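Local structure of probable Rab-related GTPase (Acanthamoeba polyphaga mimivirus, 5XC5) at residues 145-150 against 157-162; 23-28 against 55-60. The protein binds GTP as a small GTPase of the Rab family, probably hydrolysing it, and may take part in protein transport. The protein carries 1 engineered substitution. All blocks are in the same frame, centred on the assembly; numbering follows the deposited sequence.

In the fold
Helices 18-26 and 154-169 lie side by side on one face of the mixed Ras-type sheet, and each contact sets one of them against a strand. Contact 1 joins helix 154-169 to the edge strand 145-148, one of the two ends of the sheet; contact 2 joins helix 18-26 to strand 54-61. They lie about 13 Å apart, centre to centre, and the two helices bridge the gap: the rings of Phe161 and Phe25 stack, with Phe161 CG 3.5 Å from Phe25 CD1. Contact 1 reaches the base end of the GTP pocket through Ser150. Contact 2 stays farther back, the nearest atoms of the Ile59 side chain about 11 Å from GTP and from the magnesium ion.

Contact 1: 145-150 against 157-162; sequences DYVFAS and VNNLFG. With GTP (guanosine-5'-triphosphate), chain B.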
loop_
_atom_site.group_PDB
_atom_site.type_symbol
_atom_site.label_atom_id
_atom_site.label_comp_id
_atom_site.label_asym_id
_atom_site.label_seq_id
_atom_site.Cartn_x
_atom_site.Cartn_y
_atom_site.Cartn_z
ATOM N N ASP A 145 -3.966 0.898 10.295
ATOM C CA ASP A 145 -5.116 1.646 9.814
ATOM C C ASP A 145 -5.588 1.028 8.501
ATOM O O ASP A 145 -4.932 0.149 7.938
ATOM C CB ASP A 145 -4.698 3.112 9.631
ATOM C CG ASP A 145 -5.873 4.083 9.572
ATOM O OD1 ASP A 145 -7.038 3.701 9.811
ATOM O OD2 ASP A 145 -5.606 5.267 9.268
ATOM N N TYR A 146 -6.733 1.498 8.010
ATOM C CA TYR A 146 -7.311 0.981 6.778
ATOM C C TYR A 146 -7.894 2.120 5.953
ATOM O O TYR A 146 -8.253 3.179 6.482
ATOM C CB TYR A 146 -8.429 -0.040 7.049
ATOM C CG TYR A 146 -9.586 0.566 7.805
ATOM C CD1 TYR A 146 -9.528 0.713 9.187
ATOM C CD2 TYR A 146 -10.722 1.026 7.140
ATOM C CE1 TYR A 146 -10.573 1.292 9.900
ATOM C CE2 TYR A 146 -11.775 1.606 7.841
ATOM C CZ TYR A 146 -11.694 1.737 9.221
ATOM O OH TYR A 146 -12.735 2.310 9.925
ATOM N N VAL A 147 -8.038 1.855 4.652
ATOM C CA VAL A 147 -8.611 2.810 3.710
ATOM C C VAL A 147 -9.122 2.005 2.530
ATOM O O VAL A 147 -8.612 0.924 2.233
ATOM C CB VAL A 147 -7.544 3.858 3.292
ATOM C CG1 VAL A 147 -6.400 3.211 2.522
ATOM C CG2 VAL A 147 -8.165 5.002 2.496
ATOM N N PHE A 148 -10.111 2.552 1.825
ATOM C CA PHE A 148 -10.685 1.915 0.646
ATOM C C PHE A 148 -10.312 2.698 -0.607
ATOM O O PHE A 148 -10.346 3.935 -0.610
ATOM C CB PHE A 148 -12.206 1.822 0.787
ATOM C CG PHE A 148 -12.646 0.830 1.834
ATOM C CD1 PHE A 148 -12.701 1.192 3.178
ATOM C CD2 PHE A 148 -12.973 -0.463 1.481
ATOM C CE1 PHE A 148 -13.092 0.274 4.148
ATOM C CE2 PHE A 148 -13.381 -1.381 2.442
ATOM C CZ PHE A 148 -13.435 -1.007 3.776
ATOM N N ALA A 149 -9.951 1.981 -1.674
ATOM C CA ALA A 149 -9.474 2.659 -2.872
ATOM C C ALA A 149 -9.796 1.883 -4.143
ATOM O O ALA A 149 -10.173 0.707 -4.117
ATOM C CB ALA A 149 -7.965 2.923 -2.790
ATOM N N SER A 150 -9.677 2.594 -5.268
ATOM C CA SER A 150 -9.593 2.014 -6.600
ATOM C C SER A 150 -8.464 2.723 -7.325
ATOM O O SER A 150 -8.422 3.956 -7.336
ATOM C CB SER A 150 -10.888 2.245 -7.377
ATOM O OG SER A 150 -10.715 1.879 -8.743
ATOM N N VAL A 157 -6.745 7.524 -4.482
ATOM C CA VAL A 157 -5.298 7.392 -4.344
ATOM C C VAL A 157 -4.712 8.620 -3.666
ATOM O O VAL A 157 -3.858 8.511 -2.776
ATOM C CB VAL A 157 -4.678 7.127 -5.728
ATOM C CG1 VAL A 157 -3.160 7.174 -5.661
ATOM C CG2 VAL A 157 -5.164 5.788 -6.279
ATOM N N ASN A 158 -5.199 9.805 -4.031
ATOM C CA ASN A 158 -4.800 11.009 -3.318
ATOM C C ASN A 158 -5.126 10.903 -1.837
ATOM O O ASN A 158 -4.330 11.322 -0.980
ATOM C CB ASN A 158 -5.499 12.215 -3.945
ATOM C CG ASN A 158 -5.249 13.493 -3.189
ATOM O OD1 ASN A 158 -6.116 13.971 -2.461
ATOM N ND2 ASN A 158 -4.059 14.057 -3.356
ATOM N N ASN A 159 -6.285 10.338 -1.519
ATOM C CA ASN A 159 -6.695 10.214 -0.127
ATOM C C ASN A 159 -5.782 9.261 0.636
ATOM O O ASN A 159 -5.339 9.571 1.749
ATOM C CB ASN A 159 -8.144 9.738 -0.062
ATOM C CG ASN A 159 -8.668 9.654 1.355
ATOM O OD1 ASN A 159 -8.775 10.669 2.048
ATOM N ND2 ASN A 159 -8.991 8.447 1.801
ATOM N N LEU A 160 -5.495 8.089 0.063
ATOM C CA LEU A 160 -4.698 7.116 0.807
ATOM C C LEU A 160 -3.264 7.598 0.989
ATOM O O LEU A 160 -2.678 7.423 2.065
ATOM C CB LEU A 160 -4.794 5.709 0.198
ATOM C CG LEU A 160 -4.028 5.396 -1.093
ATOM C CD1 LEU A 160 -2.591 4.931 -0.814
ATOM C CD2 LEU A 160 -4.734 4.358 -1.948
ATOM N N PHE A 161 -2.683 8.238 -0.034
ATOM C CA PHE A 161 -1.365 8.825 0.181
ATOM C C PHE A 161 -1.422 10.002 1.138
ATOM O O PHE A 161 -0.465 10.226 1.890
ATOM C CB PHE A 161 -0.680 9.204 -1.130
ATOM C CG PHE A 161 0.056 8.071 -1.740
ATOM C CD1 PHE A 161 1.352 7.787 -1.352
ATOM C CD2 PHE A 161 -0.558 7.258 -2.675
ATOM C CE1 PHE A 161 2.033 6.729 -1.903
ATOM C CE2 PHE A 161 0.118 6.193 -3.233
ATOM C CZ PHE A 161 1.417 5.920 -2.837
ATOM N N GLY A 162 -2.532 10.743 1.157
ATOM C CA GLY A 162 -2.649 11.831 2.112
ATOM C C GLY A 162 -2.593 11.355 3.551
ATOM O O GLY A 162 -1.974 11.996 4.403
HETATM P PG GTP B . 2.325 -7.546 -8.716
HETATM O O1G GTP B . 3.349 -6.545 -9.214
HETATM O O2G GTP B . 2.289 -8.784 -9.562
HETATM O O3G GTP B . 2.492 -7.861 -7.246
HETATM O O3B GTP B . 0.811 -6.940 -8.904
HETATM P PB GTP B . 0.285 -5.462 -8.491
HETATM O O1B GTP B . 1.354 -4.416 -8.742
HETATM O O2B GTP B . -0.243 -5.483 -7.084
HETATM O O3A GTP B . -1.034 -5.240 -9.399
HETATM P PA GTP B . -1.110 -4.372 -10.772
HETATM O O1A GTP B . -1.043 -2.871 -10.464
HETATM O O2A GTP B . -0.092 -4.910 -11.798
HETATM O "O5'" GTP B . -2.639 -4.691 -11.223
HETATM C "C5'" GTP B . -3.045 -6.001 -11.562
HETATM C "C4'" GTP B . -4.301 -5.933 -12.430
HETATM O "O4'" GTP B . -5.352 -5.416 -11.626
HETATM C "C3'" GTP B . -4.167 -5.015 -13.630
HETATM O "O3'" GTP B . -4.840 -5.579 -14.747
HETATM C "C2'" GTP B . -4.887 -3.758 -13.195
HETATM O "O2'" GTP B . -5.432 -3.037 -14.276
HETATM C "C1'" GTP B . -5.953 -4.307 -12.268
HETATM N N9 GTP B . -6.304 -3.288 -11.269
HETATM C C8 GTP B . -5.452 -2.519 -10.519
HETATM N N7 GTP B . -6.177 -1.715 -9.714
HETATM C C5 GTP B . -7.491 -1.963 -9.951
HETATM C C6 GTP B . -8.662 -1.436 -9.417
HETATM O O6 GTP B . -8.687 -0.553 -8.541
HETATM N N1 GTP B . -9.848 -1.930 -9.905
HETATM C C2 GTP B . -9.903 -2.916 -10.868
HETATM N N2 GTP B . -11.094 -3.339 -11.277
HETATM N N3 GTP B . -8.751 -3.451 -11.398
HETATM C C4 GTP B . -7.577 -2.955 -10.929
HETATM O O HOH W 1 -9.083 6.478 -0.349
#
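At the guanine end of the Ras-type G domain, edge strand 145-148 runs into the loop that reads the base, and the chain then turns back as helix 154-169; Val147 and Ala149 here pack against Leu160. Val147 sets its two methyls astride the start of the leucine: CG1 is 3.8 Å from Leu160 CB and CG2 4.1 Å from the same atom, the side chains crossing at about a right angle. Leu160 adopts a chi1 of 75°, unusual in a helix, with CG lodged between its own N and carbonyl carbon; this carries CD2 along the strand to 3.6 Å from Ala149 CB. Asn159 slides past Val147 in the opposite direction, its ND2 lying 3.6 Å from Val147 CG2, and reaches a water. That water accepts from Asn159 ND2 at 2.9 Å and donates to Phe148 O at 2.9 Å, a polar bridge beside the apolar packing. Farther on, Val157 CG2 approaches Ser150 O at 3.9 Å, and Thr156 OG1, just before the helix segment, takes the amide of Ser150. Ser150 lies in the base-binding G5 loop, next to Ser151, whose OG also bonds GTP. Its own OG is 3.2 Å from O6 of GTP and is hydrogen-bonded with Asp122 OD1. Segments 145-150 and 157-162 thus share apolar packing, the Asn159 amide beside Val147 and one water bridge, with Thr156 adding a direct bond, while the Ser150 hydroxyl is left to the nucleotide and to Asp122, which itself bonds GTP.

Contact 2: 23-28 against 55-60; sequences HQFLFN and LKLNIW
The last turn of helix 18-26, residues 23-26, lies against the extended strand segment 55-60, and Phe25 meets Leu57 and Ile59, which point toward it from alternate positions of the strand. The backbone bond from Phe27 N to His23 O, 2.8 Å, closes that turn, and Phe27 is the first residue to leave helical angles. The strand is held on both sides, by 41-48 running antiparallel and 6-12 running parallel.

Phe25 has a chi1 of 176°, which sets CG anti to the backbone N and directs the CE2-CZ side of the ring at the strand. CZ lies 3.7 Å from Leu57 CD1, and CE2 is 3.8 Å from Ile59 CD1; both methyls come in obliquely to the ring. Leu57 crosses Phe25 at about a right angle.

In the Ras fold this is the helix that follows the P-loop packing on the strand that leads to the DxxG motif, which begins at Asp61 and by similarity binds GTP. Phe25 has further partners: Lys45 of strand 41-48 makes a cation-pi contact with the ring, and the same NZ bonds Phe25 O.

On the other side of the strand, Lys56 and Asn58 pair with each other. Lys56 NZ donates to Asn58 OD1 at 2.9 Å, meeting a lone pair in the carbonyl plane at a C=O...N angle of 139°. Ser44 OG, from the adjoining strand, lies within hydrogen-bonding reach of Lys56 NZ, Asn58 OD1 and Leu57 O.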
loop_
_atom_site.group_PDB
_atom_site.type_symbol
_atom_site.label_atom_id
_atom_site.label_comp_id
_atom_site.label_asym_id
_atom_site.label_seq_id
_atom_site.Cartn_x
_atom_site.Cartn_y
_atom_site.Cartn_z
ATOM N N HIS A 23 1.421 4.278 -9.827
ATOM C CA HIS A 23 1.424 5.037 -11.077
ATOM C C HIS A 23 0.377 6.139 -11.039
ATOM O O HIS A 23 0.614 7.250 -11.525
ATOM C CB HIS A 23 1.152 4.112 -12.267
ATOM C CG HIS A 23 2.274 3.171 -12.600
ATOM N ND1 HIS A 23 3.229 2.777 -11.687
ATOM C CD2 HIS A 23 2.588 2.546 -13.760
ATOM C CE1 HIS A 23 4.078 1.946 -12.265
ATOM N NE2 HIS A 23 3.713 1.794 -13.527
ATOM N N GLN A 24 -0.790 5.851 -10.459
ATOM C CA GLN A 24 -1.825 6.869 -10.351
ATOM C C GLN A 24 -1.368 8.017 -9.458
ATOM O O GLN A 24 -1.577 9.189 -9.784
ATOM C CB GLN A 24 -3.103 6.225 -9.818
ATOM C CG GLN A 24 -4.309 7.154 -9.741
ATOM C CD GLN A 24 -4.830 7.549 -11.112
ATOM O OE1 GLN A 24 -4.510 8.616 -11.618
ATOM N NE2 GLN A 24 -5.642 6.682 -11.717
ATOM N N PHE A 25 -0.721 7.701 -8.333
ATOM C CA PHE A 25 -0.190 8.742 -7.457
ATOM C C PHE A 25 0.844 9.600 -8.177
ATOM O O PHE A 25 0.901 10.820 -7.977
ATOM C CB PHE A 25 0.411 8.107 -6.199
ATOM C CG PHE A 25 1.070 9.094 -5.270
ATOM C CD1 PHE A 25 0.325 10.063 -4.616
ATOM C CD2 PHE A 25 2.435 9.036 -5.045
ATOM C CE1 PHE A 25 0.936 10.972 -3.753
ATOM C CE2 PHE A 25 3.052 9.931 -4.191
ATOM C CZ PHE A 25 2.297 10.901 -3.543
ATOM N N LEU A 26 1.674 8.981 -9.017
ATOM C CA LEU A 26 2.716 9.719 -9.725
ATOM C C LEU A 26 2.189 10.473 -10.944
ATOM O O LEU A 26 2.701 11.556 -11.255
ATOM C CB LEU A 26 3.823 8.761 -10.160
ATOM C CG LEU A 26 4.533 7.987 -9.060
ATOM C CD1 LEU A 26 5.374 6.883 -9.690
ATOM C CD2 LEU A 26 5.393 8.900 -8.222
ATOM N N PHE A 27 1.193 9.939 -11.655
ATOM C CA PHE A 27 0.804 10.494 -12.948
ATOM C C PHE A 27 -0.693 10.760 -13.015
ATOM O O PHE A 27 -1.505 9.996 -12.487
ATOM C CB PHE A 27 1.210 9.557 -14.091
ATOM C CG PHE A 27 2.583 8.967 -13.928
ATOM C CD1 PHE A 27 3.692 9.784 -13.789
ATOM C CD2 PHE A 27 2.761 7.591 -13.883
ATOM C CE1 PHE A 27 4.954 9.245 -13.623
ATOM C CE2 PHE A 27 4.026 7.047 -13.717
ATOM C CZ PHE A 27 5.120 7.872 -13.588
ATOM N N ASN A 28 -1.064 11.830 -13.704
ATOM C CA ASN A 28 -2.447 12.287 -13.729
ATOM C C ASN A 28 -3.059 11.989 -15.093
ATOM O O ASN A 28 -3.346 12.880 -15.898
ATOM C CB ASN A 28 -2.498 13.753 -13.347
ATOM C CG ASN A 28 -1.885 14.005 -11.977
ATOM O OD1 ASN A 28 -2.215 13.322 -11.004
ATOM N ND2 ASN A 28 -0.968 14.968 -11.899
ATOM N N LEU A 55 7.615 17.188 2.225
ATOM C CA LEU A 55 8.121 15.853 2.515
ATOM C C LEU A 55 8.452 15.166 1.203
ATOM O O LEU A 55 7.660 15.203 0.255
ATOM C CB LEU A 55 7.096 15.003 3.285
ATOM C CG LEU A 55 6.733 15.342 4.726
ATOM C CD1 LEU A 55 6.038 16.669 4.834
ATOM C CD2 LEU A 55 5.863 14.244 5.313
ATOM N N LYS A 56 9.623 14.551 1.151
ATOM C CA LYS A 56 10.011 13.722 0.024
ATOM C C LYS A 56 9.630 12.282 0.344
ATOM O O LYS A 56 10.147 11.693 1.303
ATOM C CB LYS A 56 11.514 13.830 -0.207
ATOM C CG LYS A 56 12.009 13.299 -1.539
ATOM C CD LYS A 56 13.454 13.717 -1.728
ATOM C CE LYS A 56 14.053 13.209 -3.013
ATOM N NZ LYS A 56 14.325 11.739 -3.004
ATOM N N LEU A 57 8.716 11.727 -0.445
ATOM C CA LEU A 57 8.356 10.320 -0.339
ATOM C C LEU A 57 9.296 9.525 -1.235
ATOM O O LEU A 57 9.373 9.781 -2.438
ATOM C CB LEU A 57 6.905 10.107 -0.772
ATOM C CG LEU A 57 5.854 10.908 0.004
ATOM C CD1 LEU A 57 4.468 10.615 -0.515
ATOM C CD2 LEU A 57 5.934 10.610 1.486
ATOM N N ASN A 58 10.002 8.561 -0.644
ATOM C CA ASN A 58 10.885 7.646 -1.366
ATOM C C ASN A 58 10.154 6.302 -1.391
ATOM O O ASN A 58 10.095 5.601 -0.374
ATOM C CB ASN A 58 12.233 7.553 -0.652
ATOM C CG ASN A 58 13.024 8.847 -0.736
ATOM O OD1 ASN A 58 12.911 9.588 -1.715
ATOM N ND2 ASN A 58 13.839 9.111 0.278
ATOM N N ILE A 59 9.587 5.958 -2.547
ATOM C CA ILE A 59 8.583 4.903 -2.666
ATOM C C ILE A 59 9.183 3.709 -3.394
ATOM O O ILE A 59 9.728 3.856 -4.490
ATOM C CB ILE A 59 7.354 5.419 -3.428
ATOM C CG1 ILE A 59 6.758 6.624 -2.701
ATOM C CG2 ILE A 59 6.337 4.304 -3.607
ATOM C CD1 ILE A 59 5.739 7.397 -3.525
ATOM N N TRP A 60 9.046 2.523 -2.800
ATOM C CA TRP A 60 9.445 1.268 -3.420
ATOM C C TRP A 60 8.195 0.425 -3.650
ATOM O O TRP A 60 7.459 0.121 -2.700
ATOM C CB TRP A 60 10.441 0.513 -2.537
ATOM C CG TRP A 60 11.837 1.073 -2.561
ATOM C CD1 TRP A 60 12.403 1.904 -1.641
ATOM C CD2 TRP A 60 12.838 0.824 -3.552
ATOM N NE1 TRP A 60 13.705 2.194 -2.002
ATOM C CE2 TRP A 60 13.992 1.548 -3.173
ATOM C CE3 TRP A 60 12.867 0.078 -4.731
ATOM C CZ2 TRP A 60 15.167 1.529 -3.927
ATOM C CZ3 TRP A 60 14.035 0.065 -5.485
ATOM C CH2 TRP A 60 15.166 0.788 -5.079
#